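PDB 3ECC: DNA replication protein DnaC, which binds adenine nucleotide together with magnesium and probably serves as a helicase loader, delivering the replicative helicase at the start of bacterial DNA replication. Local coordinates for residues A57-I62 and V103-D108; N131-T136 and Y171-L176; K76-R81 and T92-T97. All coordinates share one frame; numbering follows the deposited sequence.

Contact 1: residues A57-I62 and V103-D108; sequences ATLKAI and VLVLDD. With BEF (beryllium trifluoride ion), chain D.
Leu59 puts one methyl on each of two valines: its CD1 lies 3.6 Å from Val103 CG1, and its CD2 lies 3.9 Å from Val105 CG2. Leu59 and Val103 run past each other in opposite directions, so their touch is along the flanks. The fork straddles the two valines because CG of Leu59 stands anti to its own backbone N (chi1 178°), which swings the isobutyl group down from the helix onto the strand. A turn further on, Ile62 meets Val103 tip to tip, with CD1 4.2 Å from Val103 CG2. No hydrogen bond joins the segments, in keeping with 7.5 Å between Leu59 CA and Val103 CA; the methyl groups make the contact.

The segment 103-108 that offers these valines finishes with two acidic residues, and the sequence VLVLDD fits the hydrophobic run plus acids of a Walker B motif. Asp108 is a magnesium-binding residue of this protein, and so is Asp107, although in this model no magnesium is bound to it. Asp107 OD2 is hydrogen-bonded to the hydroxyls of Thr52, in the P-loop, and Thr139. Asp108 OD1 comes near F2 of the beryllium trifluoride, the analogue of the gamma phosphate (3.2 Å), a proximity and not a hydrogen bond; Lys51 NZ and Arg185 NH2 are hydrogen-bonded to the ion, while Asp108 OD2 is held by Ser111 OG. The leucine-valine layer thus lies behind the site and joins the P-loop helix to the segment carrying these acids.

Strand 104-107 runs parallel between strand 71-74, bonded through Tyr71 and Phe73, and strand 136-141, bonded through Ile137. Phe72 touches both Leu59 and Val105, extending the apolar layer to the neighbouring strand. Helix 17-31 covers helix 51-65 at Thr58, Ala61 and Ile62, and Leu106 packs against helix 75-86.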
ATOM      1  N   ALA A  57      10.751   0.873   2.642  1.00 44.47           N
ATOM      2  CA  ALA A  57      11.725  -0.126   3.085  1.00 44.71           C
ATOM      3  C   ALA A  57      11.447  -1.492   2.462  1.00 44.98           C
ATOM      4  O   ALA A  57      12.353  -2.121   1.903  1.00 45.48           O
ATOM      5  CB  ALA A  57      11.731  -0.227   4.608  1.00 44.44           C
ATOM      6  N   THR A  58      10.193  -1.937   2.545  1.00 44.95           N
ATOM      7  CA  THR A  58       9.794  -3.234   2.004  1.00 44.92           C
ATOM      8  C   THR A  58      10.045  -3.287   0.499  1.00 45.58           C
ATOM      9  O   THR A  58      10.532  -4.288  -0.025  1.00 45.41           O
ATOM     10  CB  THR A  58       8.312  -3.540   2.298  1.00 44.59           C
ATOM     11  OG1 THR A  58       8.045  -3.337   3.689  1.00 42.94           O
ATOM     12  CG2 THR A  58       7.981  -4.973   1.943  1.00 44.95           C
ATOM     13  N   LEU A  59       9.747  -2.189  -0.182  1.00 46.57           N
ATOM     14  CA  LEU A  59       9.900  -2.123  -1.633  1.00 47.70           C
ATOM     15  C   LEU A  59      11.366  -2.282  -2.043  1.00 48.72           C
ATOM     16  O   LEU A  59      11.672  -2.952  -3.039  1.00 48.80           O
ATOM     17  CB  LEU A  59       9.318  -0.811  -2.168  1.00 47.43           C
ATOM     18  CG  LEU A  59       9.417  -0.497  -3.662  1.00 47.15           C
ATOM     19  CD1 LEU A  59       8.718  -1.554  -4.488  1.00 47.11           C
ATOM     20  CD2 LEU A  59       8.838   0.881  -3.957  1.00 46.48           C
ATOM     21  N   LYS A  60      12.259  -1.669  -1.261  1.00 49.86           N
ATOM     22  CA  LYS A  60      13.702  -1.730  -1.496  1.00 50.89           C
ATOM     23  C   LYS A  60      14.268  -3.104  -1.152  1.00 51.61           C
ATOM     24  O   LYS A  60      15.071  -3.659  -1.907  1.00 51.49           O
ATOM     25  CB  LYS A  60      14.420  -0.669  -0.660  1.00 50.90           C
ATOM     26  CG  LYS A  60      14.704   0.631  -1.377  1.00 51.15           C
ATOM     27  CD  LYS A  60      15.217   1.693  -0.398  1.00 52.63           C
ATOM     28  CE  LYS A  60      16.503   1.256   0.329  1.00 53.50           C
ATOM     29  NZ  LYS A  60      17.718   1.196  -0.560  1.00 54.15           N
ATOM     30  N   ALA A  61      13.837  -3.649  -0.013  1.00 52.44           N
ATOM     31  CA  ALA A  61      14.310  -4.947   0.447  1.00 53.21           C
ATOM     32  C   ALA A  61      14.007  -6.039  -0.574  1.00 53.97           C
ATOM     33  O   ALA A  61      14.853  -6.883  -0.858  1.00 54.08           O
ATOM     34  CB  ALA A  61      13.702  -5.286   1.796  1.00 53.17           C
ATOM     35  N   ILE A  62      12.803  -6.005  -1.137  1.00 54.99           N
ATOM     36  CA  ILE A  62      12.427  -6.920  -2.211  1.00 55.98           C
ATOM     37  C   ILE A  62      13.397  -6.779  -3.378  1.00 57.23           C
ATOM     38  O   ILE A  62      13.926  -7.770  -3.878  1.00 57.30           O
ATOM     39  CB  ILE A  62      10.984  -6.661  -2.690  1.00 55.63           C
ATOM     40  CG1 ILE A  62       9.990  -7.097  -1.615  1.00 54.88           C
ATOM     41  CG2 ILE A  62      10.709  -7.387  -4.005  1.00 55.41           C
ATOM     42  CD1 ILE A  62       8.619  -6.527  -1.789  1.00 54.54           C
ATOM     43  N   VAL A 103       5.327  -5.390  -8.029  1.00 50.57           N
ATOM     44  CA  VAL A 103       5.107  -4.823  -6.699  1.00 50.25           C
ATOM     45  C   VAL A 103       4.621  -3.391  -6.846  1.00 49.71           C
ATOM     46  O   VAL A 103       5.223  -2.601  -7.566  1.00 49.70           O
ATOM     47  CB  VAL A 103       6.398  -4.821  -5.847  1.00 50.39           C
ATOM     48  CG1 VAL A 103       6.166  -4.103  -4.529  1.00 51.08           C
ATOM     49  CG2 VAL A 103       6.871  -6.229  -5.583  1.00 50.68           C
ATOM     50  N   LEU A 104       3.523  -3.064  -6.177  1.00 49.20           N
ATOM     51  CA  LEU A 104       2.986  -1.716  -6.219  1.00 48.73           C
ATOM     52  C   LEU A 104       2.671  -1.221  -4.816  1.00 48.65           C
ATOM     53  O   LEU A 104       2.082  -1.941  -4.007  1.00 48.45           O
ATOM     54  CB  LEU A 104       1.733  -1.650  -7.103  1.00 48.70           C
ATOM     55  CG  LEU A 104       1.115  -0.266  -7.370  1.00 48.49           C
ATOM     56  CD1 LEU A 104       1.965   0.568  -8.330  1.00 48.08           C
ATOM     57  CD2 LEU A 104      -0.297  -0.410  -7.907  1.00 47.37           C
ATOM     58  N   VAL A 105       3.089   0.009  -4.531  1.00 48.38           N
ATOM     59  CA  VAL A 105       2.755   0.658  -3.281  1.00 47.99           C
ATOM     60  C   VAL A 105       1.708   1.723  -3.546  1.00 47.96           C
ATOM     61  O   VAL A 105       1.950   2.664  -4.306  1.00 48.05           O
ATOM     62  CB  VAL A 105       3.989   1.319  -2.624  1.00 48.07           C
ATOM     63  CG1 VAL A 105       3.665   1.752  -1.192  1.00 47.39           C
ATOM     64  CG2 VAL A 105       5.178   0.379  -2.647  1.00 47.89           C
ATOM     65  N   LEU A 106       0.538   1.559  -2.939  1.00 47.79           N
ATOM     66  CA  LEU A 106      -0.463   2.619  -2.902  1.00 47.95           C
ATOM     67  C   LEU A 106      -0.418   3.304  -1.538  1.00 48.48           C
ATOM     68  O   LEU A 106      -0.926   2.768  -0.550  1.00 48.39           O
ATOM     69  CB  LEU A 106      -1.865   2.062  -3.172  1.00 47.63           C
ATOM     70  CG  LEU A 106      -2.131   1.344  -4.497  1.00 46.56           C
ATOM     71  CD1 LEU A 106      -3.572   0.896  -4.570  1.00 44.92           C
ATOM     72  CD2 LEU A 106      -1.787   2.227  -5.682  1.00 46.00           C
ATOM     73  N   ASP A 107       0.213   4.474  -1.488  1.00 49.30           N
ATOM     74  CA  ASP A 107       0.474   5.158  -0.226  1.00 50.41           C
ATOM     75  C   ASP A 107      -0.622   6.174   0.068  1.00 51.45           C
ATOM     76  O   ASP A 107      -1.044   6.914  -0.827  1.00 51.55           O
ATOM     77  CB  ASP A 107       1.844   5.847  -0.266  1.00 50.25           C
ATOM     78  CG  ASP A 107       2.357   6.221   1.118  1.00 50.26           C
ATOM     79  OD1 ASP A 107       2.502   7.430   1.388  1.00 49.80           O
ATOM     80  OD2 ASP A 107       2.618   5.307   1.936  1.00 49.73           O
ATOM     81  N   ASP A 108      -1.061   6.214   1.327  1.00 52.67           N
ATOM     82  CA  ASP A 108      -2.190   7.049   1.756  1.00 54.31           C
ATOM     83  C   ASP A 108      -3.462   6.748   0.969  1.00 55.23           C
ATOM     84  O   ASP A 108      -4.129   7.657   0.471  1.00 54.97           O
ATOM     85  CB  ASP A 108      -1.838   8.539   1.695  1.00 54.43           C
ATOM     86  CG  ASP A 108      -1.735   9.175   3.076  1.00 55.80           C
ATOM     87  OD1 ASP A 108      -0.734   9.887   3.348  1.00 57.29           O
ATOM     88  OD2 ASP A 108      -2.660   8.965   3.892  1.00 57.37           O
TER
HETATM   89 BE   BEF D1554       0.764   9.355   6.990  1.00 51.11          BE
HETATM   90  F1  BEF D1554      -0.023   8.243   8.107  1.00 51.68           F
HETATM   91  F2  BEF D1554       1.433   8.758   5.462  1.00 52.67           F
HETATM   92  F3  BEF D1554       1.268  10.917   7.631  1.00 50.29           F

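Contact 2: residues N131-T136 and Y171-L176; sequences NNLKST and YEMNEL
The side-chain nitrogen ND2 of Asn174 has two oxygen partners: it donates to Thr136 O (2.8 Å, N-H...O 148°) and is hydrogen-bonded to Thr42 OG1. The Thr136 carbonyl receives it fairly straight on, the C=O...N angle being 158°, with the nitrogen slightly tilted from the carbonyl plane. On the other arm of the amide, OD1 accepts from a water at 3.1 Å, and that water in turn accepts from Thr136 N at 2.6 Å. Amide and backbone are linked once directly and once through the water, which probably fixes the carboxamide's rotation.

These partners lie across a parallel sheet of the P-loop NTPase type, in which strand 40-45, home of Thr42, runs between strands 136-141 and 174-178; Asn174, just past helix 164-173, reaches over it. A leucine in its place would probably leave Thr136 O without this donor and the bridging water with one partner fewer.

Beside it, Met173, bent at chi2 and chi3, tucks its CE against the loop backbone, 3.6 Å from Leu133 CA and 3.7 Å from Lys134 N. Its SD meets Leu133 CD2 at 4.2 Å, the two side chains crossing at about a right angle, and Tyr130 of helix 116-131 touches Met173.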
ATOM      1  N   ASN A 131      -7.345 -10.122  -9.189  1.00 42.56           N
ATOM      2  CA  ASN A 131      -7.611 -11.213 -10.133  1.00 43.14           C
ATOM      3  C   ASN A 131      -6.348 -11.831 -10.729  1.00 43.49           C
ATOM      4  O   ASN A 131      -6.303 -13.035 -11.001  1.00 43.54           O
ATOM      5  CB  ASN A 131      -8.540 -10.745 -11.255  1.00 42.95           C
ATOM      6  CG  ASN A 131      -9.904 -10.334 -10.748  1.00 42.45           C
ATOM      7  OD1 ASN A 131     -10.397 -10.864  -9.749  1.00 41.55           O
ATOM      8  ND2 ASN A 131     -10.517  -9.374 -11.427  1.00 41.92           N
ATOM      9  N   ASN A 132      -5.329 -10.998 -10.937  1.00 43.90           N
ATOM     10  CA  ASN A 132      -4.105 -11.435 -11.607  1.00 44.35           C
ATOM     11  C   ASN A 132      -2.939 -11.614 -10.645  1.00 44.28           C
ATOM     12  O   ASN A 132      -1.785 -11.590 -11.054  1.00 44.49           O
ATOM     13  CB  ASN A 132      -3.730 -10.467 -12.735  1.00 44.57           C
ATOM     14  CG  ASN A 132      -4.903 -10.172 -13.675  1.00 45.92           C
ATOM     15  OD1 ASN A 132      -5.976 -10.753 -13.553  1.00 47.39           O
ATOM     16  ND2 ASN A 132      -4.693  -9.269 -14.616  1.00 47.34           N
ATOM     17  N   LEU A 133      -3.259 -11.800  -9.366  1.00 44.36           N
ATOM     18  CA  LEU A 133      -2.272 -12.111  -8.328  1.00 44.18           C
ATOM     19  C   LEU A 133      -1.064 -11.194  -8.385  1.00 44.55           C
ATOM     20  O   LEU A 133       0.081 -11.638  -8.407  1.00 44.71           O
ATOM     21  CB  LEU A 133      -1.847 -13.588  -8.389  1.00 43.93           C
ATOM     22  CG  LEU A 133      -2.954 -14.644  -8.301  1.00 43.11           C
ATOM     23  CD1 LEU A 133      -2.406 -16.020  -8.594  1.00 42.23           C
ATOM     24  CD2 LEU A 133      -3.656 -14.621  -6.956  1.00 41.62           C
ATOM     25  N   LYS A 134      -1.325  -9.902  -8.395  1.00 45.06           N
ATOM     26  CA  LYS A 134      -0.260  -8.931  -8.446  1.00 45.46           C
ATOM     27  C   LYS A 134      -0.083  -8.327  -7.056  1.00 45.97           C
ATOM     28  O   LYS A 134      -0.961  -7.634  -6.560  1.00 46.07           O
ATOM     29  CB  LYS A 134      -0.592  -7.863  -9.482  1.00 45.37           C
ATOM     30  CG  LYS A 134      -0.611  -8.375 -10.922  1.00 45.36           C
ATOM     31  CD  LYS A 134       0.758  -8.296 -11.562  1.00 45.62           C
ATOM     32  CE  LYS A 134       0.841  -9.144 -12.809  1.00 45.42           C
ATOM     33  NZ  LYS A 134       2.269  -9.422 -13.120  1.00 47.12           N
ATOM     34  N   SER A 135       1.043  -8.627  -6.419  1.00 46.72           N
ATOM     35  CA  SER A 135       1.283  -8.224  -5.030  1.00 47.40           C
ATOM     36  C   SER A 135       1.328  -6.719  -4.887  1.00 47.54           C
ATOM     37  O   SER A 135       1.984  -6.027  -5.664  1.00 47.31           O
ATOM     38  CB  SER A 135       2.570  -8.841  -4.491  1.00 47.60           C
ATOM     39  OG  SER A 135       3.553  -8.921  -5.514  1.00 48.93           O
ATOM     40  N   THR A 136       0.617  -6.218  -3.885  1.00 47.78           N
ATOM     41  CA  THR A 136       0.440  -4.789  -3.718  1.00 47.83           C
ATOM     42  C   THR A 136       0.443  -4.394  -2.246  1.00 47.86           C
ATOM     43  O   THR A 136      -0.258  -4.989  -1.424  1.00 47.91           O
ATOM     44  CB  THR A 136      -0.847  -4.279  -4.431  1.00 47.92           C
ATOM     45  OG1 THR A 136      -1.309  -3.083  -3.795  1.00 48.48           O
ATOM     46  CG2 THR A 136      -1.950  -5.316  -4.374  1.00 48.06           C
ATOM     47  N   TYR A 171      -8.396  -7.383   1.971  1.00 51.24           N
ATOM     48  CA  TYR A 171      -8.249  -8.254   3.120  1.00 52.67           C
ATOM     49  C   TYR A 171      -7.860  -9.689   2.744  1.00 53.08           C
ATOM     50  O   TYR A 171      -7.164 -10.356   3.500  1.00 53.30           O
ATOM     51  CB  TYR A 171      -9.523  -8.234   3.971  1.00 53.10           C
ATOM     52  CG  TYR A 171      -9.396  -8.968   5.286  1.00 56.15           C
ATOM     53  CD1 TYR A 171      -8.399  -8.631   6.204  1.00 59.34           C
ATOM     54  CD2 TYR A 171     -10.283  -9.988   5.628  1.00 58.39           C
ATOM     55  CE1 TYR A 171      -8.282  -9.301   7.419  1.00 60.64           C
ATOM     56  CE2 TYR A 171     -10.172 -10.662   6.835  1.00 59.53           C
ATOM     57  CZ  TYR A 171      -9.172 -10.315   7.727  1.00 60.83           C
ATOM     58  OH  TYR A 171      -9.052 -10.984   8.934  1.00 62.59           O
ATOM     59  N   GLU A 172      -8.282 -10.159   1.572  1.00 53.76           N
ATOM     60  CA  GLU A 172      -7.871 -11.487   1.123  1.00 54.27           C
ATOM     61  C   GLU A 172      -6.405 -11.516   0.707  1.00 54.38           C
ATOM     62  O   GLU A 172      -5.675 -12.420   1.103  1.00 54.70           O
ATOM     63  CB  GLU A 172      -8.781 -12.041   0.009  1.00 54.46           C
ATOM     64  CG  GLU A 172      -8.153 -13.205  -0.800  1.00 55.96           C
ATOM     65  CD  GLU A 172      -9.154 -14.277  -1.237  1.00 57.79           C
ATOM     66  OE1 GLU A 172      -9.055 -14.760  -2.387  1.00 58.13           O
ATOM     67  OE2 GLU A 172     -10.023 -14.653  -0.424  1.00 58.82           O
ATOM     68  N   MET A 173      -5.975 -10.538  -0.086  1.00 54.52           N
ATOM     69  CA  MET A 173      -4.626 -10.563  -0.660  1.00 54.86           C
ATOM     70  C   MET A 173      -3.512 -10.128   0.300  1.00 54.21           C
ATOM     71  O   MET A 173      -2.376 -10.591   0.191  1.00 54.24           O
ATOM     72  CB  MET A 173      -4.570  -9.740  -1.956  1.00 55.29           C
ATOM     73  CG  MET A 173      -5.171 -10.467  -3.181  1.00 57.72           C
ATOM     74  SD  MET A 173      -4.031 -11.520  -4.175  1.00 61.55           S
ATOM     75  CE  MET A 173      -3.465 -10.368  -5.434  1.00 58.03           C
ATOM     76  N   ASN A 174      -3.841  -9.256   1.242  1.00 53.65           N
ATOM     77  CA  ASN A 174      -2.828  -8.683   2.118  1.00 53.05           C
ATOM     78  C   ASN A 174      -2.916  -9.145   3.564  1.00 52.86           C
ATOM     79  O   ASN A 174      -3.978  -9.542   4.039  1.00 52.85           O
ATOM     80  CB  ASN A 174      -2.857  -7.152   2.038  1.00 52.78           C
ATOM     81  CG  ASN A 174      -2.237  -6.631   0.767  1.00 51.76           C
ATOM     82  OD1 ASN A 174      -1.916  -7.398  -0.139  1.00 50.98           O
ATOM     83  ND2 ASN A 174      -2.054  -5.321   0.693  1.00 51.65           N
ATOM     84  N   GLU A 175      -1.783  -9.102   4.256  1.00 52.61           N
ATOM     85  CA  GLU A 175      -1.773  -9.278   5.696  1.00 52.52           C
ATOM     86  C   GLU A 175      -1.824  -7.913   6.380  1.00 52.20           C
ATOM     87  O   GLU A 175      -1.125  -6.984   5.978  1.00 51.99           O
ATOM     88  CB  GLU A 175      -0.527 -10.046   6.129  1.00 52.62           C
ATOM     89  CG  GLU A 175      -0.787 -11.023   7.263  1.00 53.67           C
ATOM     90  CD  GLU A 175       0.442 -11.258   8.114  1.00 55.03           C
ATOM     91  OE1 GLU A 175       1.493 -11.642   7.545  1.00 56.66           O
ATOM     92  OE2 GLU A 175       0.359 -11.055   9.348  1.00 53.96           O
ATOM     93  N   LEU A 176      -2.658  -7.793   7.408  1.00 52.08           N
ATOM     94  CA  LEU A 176      -2.838  -6.515   8.090  1.00 52.16           C
ATOM     95  C   LEU A 176      -1.814  -6.321   9.204  1.00 52.04           C
ATOM     96  O   LEU A 176      -1.632  -7.192  10.052  1.00 52.10           O
ATOM     97  CB  LEU A 176      -4.259  -6.393   8.648  1.00 52.05           C
ATOM     98  CG  LEU A 176      -4.721  -4.990   9.071  1.00 53.02           C
ATOM     99  CD1 LEU A 176      -5.331  -4.230   7.884  1.00 53.79           C
ATOM    100  CD2 LEU A 176      -5.710  -5.066  10.238  1.00 52.86           C
TER
HETATM  101  O   HOH W   1      -1.000  -8.013  -3.028  1.00 64.00           O

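Contact 3: residues K76-R81 and T92-T97; sequences KDLIFR and TKFLKT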
ATOM      1  N   LYS A  76      -3.211   9.610  -4.383  1.00 51.19           N
ATOM      2  CA  LYS A  76      -3.814  10.772  -5.015  1.00 52.07           C
ATOM      3  C   LYS A  76      -3.005  11.195  -6.238  1.00 52.31           C
ATOM      4  O   LYS A  76      -3.570  11.504  -7.285  1.00 52.56           O
ATOM      5  CB  LYS A  76      -3.933  11.920  -4.020  1.00 52.10           C
ATOM      6  CG  LYS A  76      -5.253  12.618  -4.082  1.00 53.26           C
ATOM      7  CD  LYS A  76      -5.585  13.256  -2.750  1.00 54.78           C
ATOM      8  CE  LYS A  76      -6.987  13.829  -2.777  1.00 56.34           C
ATOM      9  NZ  LYS A  76      -7.538  14.056  -1.401  1.00 58.34           N
ATOM     10  N   ASP A  77      -1.679  11.169  -6.104  1.00 52.54           N
ATOM     11  CA  ASP A  77      -0.773  11.486  -7.205  1.00 52.79           C
ATOM     12  C   ASP A  77      -0.920  10.510  -8.358  1.00 53.06           C
ATOM     13  O   ASP A  77      -0.889  10.920  -9.512  1.00 53.22           O
ATOM     14  CB  ASP A  77       0.688  11.521  -6.724  1.00 52.79           C
ATOM     15  CG  ASP A  77       1.667  11.770  -7.852  1.00 52.23           C
ATOM     16  OD1 ASP A  77       1.520  12.791  -8.546  1.00 52.78           O
ATOM     17  OD2 ASP A  77       2.570  10.937  -8.054  1.00 52.07           O
ATOM     18  N   LEU A  78      -1.093   9.225  -8.047  1.00 53.57           N
ATOM     19  CA  LEU A  78      -1.292   8.206  -9.085  1.00 54.44           C
ATOM     20  C   LEU A  78      -2.611   8.401  -9.816  1.00 55.23           C
ATOM     21  O   LEU A  78      -2.673   8.292 -11.035  1.00 55.18           O
ATOM     22  CB  LEU A  78      -1.216   6.785  -8.508  1.00 54.16           C
ATOM     23  CG  LEU A  78      -1.392   5.608  -9.484  1.00 53.84           C
ATOM     24  CD1 LEU A  78      -0.284   5.547 -10.536  1.00 53.30           C
ATOM     25  CD2 LEU A  78      -1.466   4.296  -8.731  1.00 53.37           C
ATOM     26  N   ILE A  79      -3.653   8.730  -9.058  1.00 56.54           N
ATOM     27  CA  ILE A  79      -4.988   8.927  -9.604  1.00 57.81           C
ATOM     28  C   ILE A  79      -5.086  10.155 -10.513  1.00 58.80           C
ATOM     29  O   ILE A  79      -5.636  10.059 -11.606  1.00 58.83           O
ATOM     30  CB  ILE A  79      -6.037   8.968  -8.475  1.00 57.65           C
ATOM     31  CG1 ILE A  79      -6.349   7.543  -8.028  1.00 57.41           C
ATOM     32  CG2 ILE A  79      -7.310   9.682  -8.915  1.00 57.85           C
ATOM     33  CD1 ILE A  79      -6.865   7.466  -6.629  1.00 58.37           C
ATOM     34  N   PHE A  80      -4.527  11.284 -10.075  1.00 60.21           N
ATOM     35  CA  PHE A  80      -4.495  12.509 -10.895  1.00 61.65           C
ATOM     36  C   PHE A  80      -3.713  12.318 -12.200  1.00 62.39           C
ATOM     37  O   PHE A  80      -4.094  12.859 -13.240  1.00 62.61           O
ATOM     38  CB  PHE A  80      -3.914  13.706 -10.113  1.00 61.62           C
ATOM     39  CG  PHE A  80      -4.879  14.332  -9.137  1.00 62.14           C
ATOM     40  CD1 PHE A  80      -6.144  14.738  -9.544  1.00 62.93           C
ATOM     41  CD2 PHE A  80      -4.508  14.547  -7.816  1.00 62.34           C
ATOM     42  CE1 PHE A  80      -7.034  15.319  -8.638  1.00 62.94           C
ATOM     43  CE2 PHE A  80      -5.388  15.125  -6.909  1.00 62.42           C
ATOM     44  CZ  PHE A  80      -6.651  15.515  -7.321  1.00 62.69           C
ATOM     45  N   ARG A  81      -2.613  11.570 -12.130  1.00 63.37           N
ATOM     46  CA  ARG A  81      -1.821  11.249 -13.314  1.00 64.60           C
ATOM     47  C   ARG A  81      -2.668  10.488 -14.316  1.00 65.55           C
ATOM     48  O   ARG A  81      -2.844  10.925 -15.455  1.00 65.72           O
ATOM     49  CB  ARG A  81      -0.621  10.385 -12.944  1.00 64.57           C
ATOM     50  CG  ARG A  81       0.602  11.139 -12.502  1.00 64.91           C
ATOM     51  CD  ARG A  81       1.825  10.301 -12.774  1.00 66.01           C
ATOM     52  NE  ARG A  81       2.847  10.450 -11.744  1.00 66.47           N
ATOM     53  CZ  ARG A  81       4.004   9.795 -11.746  1.00 66.63           C
ATOM     54  NH1 ARG A  81       4.286   8.946 -12.726  1.00 66.15           N
ATOM     55  NH2 ARG A  81       4.881   9.987 -10.767  1.00 66.74           N
ATOM     56  N   THR A  92      -1.649   4.441 -22.810  1.00 77.36           N
ATOM     57  CA  THR A  92      -2.041   3.223 -22.095  1.00 76.34           C
ATOM     58  C   THR A  92      -0.805   2.584 -21.483  1.00 75.38           C
ATOM     59  O   THR A  92      -0.896   1.818 -20.524  1.00 75.31           O
ATOM     60  CB  THR A  92      -2.736   2.188 -23.023  1.00 76.49           C
ATOM     61  OG1 THR A  92      -3.760   2.831 -23.791  1.00 76.98           O
ATOM     62  CG2 THR A  92      -3.370   1.073 -22.200  1.00 76.37           C
ATOM     63  N   LYS A  93       0.355   2.921 -22.042  1.00 74.18           N
ATOM     64  CA  LYS A  93       1.626   2.321 -21.633  1.00 73.07           C
ATOM     65  C   LYS A  93       1.914   2.499 -20.146  1.00 71.96           C
ATOM     66  O   LYS A  93       2.436   1.590 -19.500  1.00 72.08           O
ATOM     67  CB  LYS A  93       2.783   2.864 -22.482  1.00 73.25           C
ATOM     68  CG  LYS A  93       2.799   2.314 -23.910  1.00 74.37           C
ATOM     69  CD  LYS A  93       3.996   2.807 -24.718  1.00 75.49           C
ATOM     70  CE  LYS A  93       4.017   2.159 -26.105  1.00 75.77           C
ATOM     71  NZ  LYS A  93       5.084   2.712 -26.991  1.00 75.61           N
ATOM     72  N   PHE A  94       1.552   3.657 -19.603  1.00 70.39           N
ATOM     73  CA  PHE A  94       1.712   3.908 -18.180  1.00 68.86           C
ATOM     74  C   PHE A  94       0.754   3.067 -17.333  1.00 68.06           C
ATOM     75  O   PHE A  94       1.146   2.531 -16.291  1.00 67.88           O
ATOM     76  CB  PHE A  94       1.529   5.390 -17.874  1.00 68.68           C
ATOM     77  CG  PHE A  94       1.663   5.728 -16.419  1.00 68.26           C
ATOM     78  CD1 PHE A  94       2.903   5.695 -15.792  1.00 67.99           C
ATOM     79  CD2 PHE A  94       0.551   6.088 -15.674  1.00 67.86           C
ATOM     80  CE1 PHE A  94       3.027   6.009 -14.444  1.00 67.37           C
ATOM     81  CE2 PHE A  94       0.666   6.408 -14.330  1.00 67.58           C
ATOM     82  CZ  PHE A  94       1.907   6.369 -13.713  1.00 67.19           C
ATOM     83  N   LEU A  95      -0.491   2.947 -17.787  1.00 66.91           N
ATOM     84  CA  LEU A  95      -1.503   2.197 -17.055  1.00 65.81           C
ATOM     85  C   LEU A  95      -1.163   0.706 -16.943  1.00 65.50           C
ATOM     86  O   LEU A  95      -1.379   0.098 -15.891  1.00 65.55           O
ATOM     87  CB  LEU A  95      -2.881   2.393 -17.684  1.00 65.52           C
ATOM     88  CG  LEU A  95      -4.063   1.668 -17.038  1.00 64.59           C
ATOM     89  CD1 LEU A  95      -4.305   2.147 -15.615  1.00 64.30           C
ATOM     90  CD2 LEU A  95      -5.310   1.842 -17.877  1.00 63.08           C
ATOM     91  N   LYS A  96      -0.621   0.130 -18.017  1.00 64.93           N
ATOM     92  CA  LYS A  96      -0.248  -1.299 -18.034  1.00 64.32           C
ATOM     93  C   LYS A  96       0.924  -1.605 -17.117  1.00 63.76           C
ATOM     94  O   LYS A  96       0.951  -2.650 -16.461  1.00 63.67           O
ATOM     95  CB  LYS A  96       0.093  -1.766 -19.451  1.00 64.57           C
ATOM     96  CG  LYS A  96      -1.043  -2.461 -20.168  1.00 65.30           C
ATOM     97  CD  LYS A  96      -0.787  -2.496 -21.656  1.00 66.09           C
ATOM     98  CE  LYS A  96      -2.089  -2.385 -22.420  1.00 66.41           C
ATOM     99  NZ  LYS A  96      -1.871  -1.664 -23.699  1.00 66.65           N
ATOM    100  N   THR A  97       1.897  -0.695 -17.081  1.00 62.80           N
ATOM    101  CA  THR A  97       3.063  -0.855 -16.224  1.00 62.03           C
ATOM    102  C   THR A  97       2.669  -0.785 -14.758  1.00 61.45           C
ATOM    103  O   THR A  97       3.263  -1.473 -13.923  1.00 61.92           O
ATOM    104  CB  THR A  97       4.125   0.215 -16.501  1.00 62.12           C
ATOM    105  OG1 THR A  97       3.484   1.491 -16.628  1.00 62.04           O
ATOM    106  CG2 THR A  97       4.891  -0.107 -17.785  1.00 62.16           C
TER
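Arg81 and Phe94 form the outer part of this contact between two successive helices. From CB, which points toward helix 93-99, the arginine chain runs out through CG to CD, which comes to 4.0 Å from Phe94 CZ and is the first atom of the chain to reach the ring. A bend at chi3 (-144°) carries the guanidinium on past the ring, where NH1 lies 3.6 Å from both Phe94 CE1 and Phe94 CZ. The other terminal nitrogen, NH2, turns back along its own helix to Asp77 OD2 at 3.7 Å, a long salt bridge. The guanidinium and ring planes are 26° apart, and NH1 approaches the ring obliquely.

Phe94 itself enters with CG anti to its backbone N (chi1 179°), which drives the ring across the gap between the helices. Its far end also meets buried Leu78, whose CD1 is 3.9 Å from CZ and 4.0 Å from Phe94 CE2. The CZ end of the ring thus meets a leucine and an arginine one helical turn apart, while Leu82 and Leu85 of the same helix add to its surroundings. Within its own helix, Phe94 O receives a bond from Thr97 OG1 at 2.6 Å.

Phe73 of strand 71-74 touches Leu78 and Arg81 from the sheet side. The pair of helices makes up the connection between the parallel strands 71-74 and 104-107, a beta-alpha-beta crossover of the P-loop fold whose connection holds two helices, the second short and packed on the first largely through Phe94.

In the fold
All three contacts belong to one P-loop domain built round the parallel sheet ordered 71-74, 104-107, 136-141, 40-45, 174-178. Contact 3 is nested in the chain loop that contact 1 closes, since helices 75-86 and 93-99 lead into strand 104-107; contact 2 follows both. Contacts 1 and 2 lie 13 Å apart between centres and touch where Leu104 O packs near Thr136 OG1, at 3.6 Å. Contact 3, its centre about 16 Å from that of contact 1, meets it through Leu78 CD2 and Leu106 CD2 at 3.7 Å. Contacts 2 and 3 do not touch. Strand 104-107, which carries Asp107 and runs on to Asp108, is therefore packed from several directions.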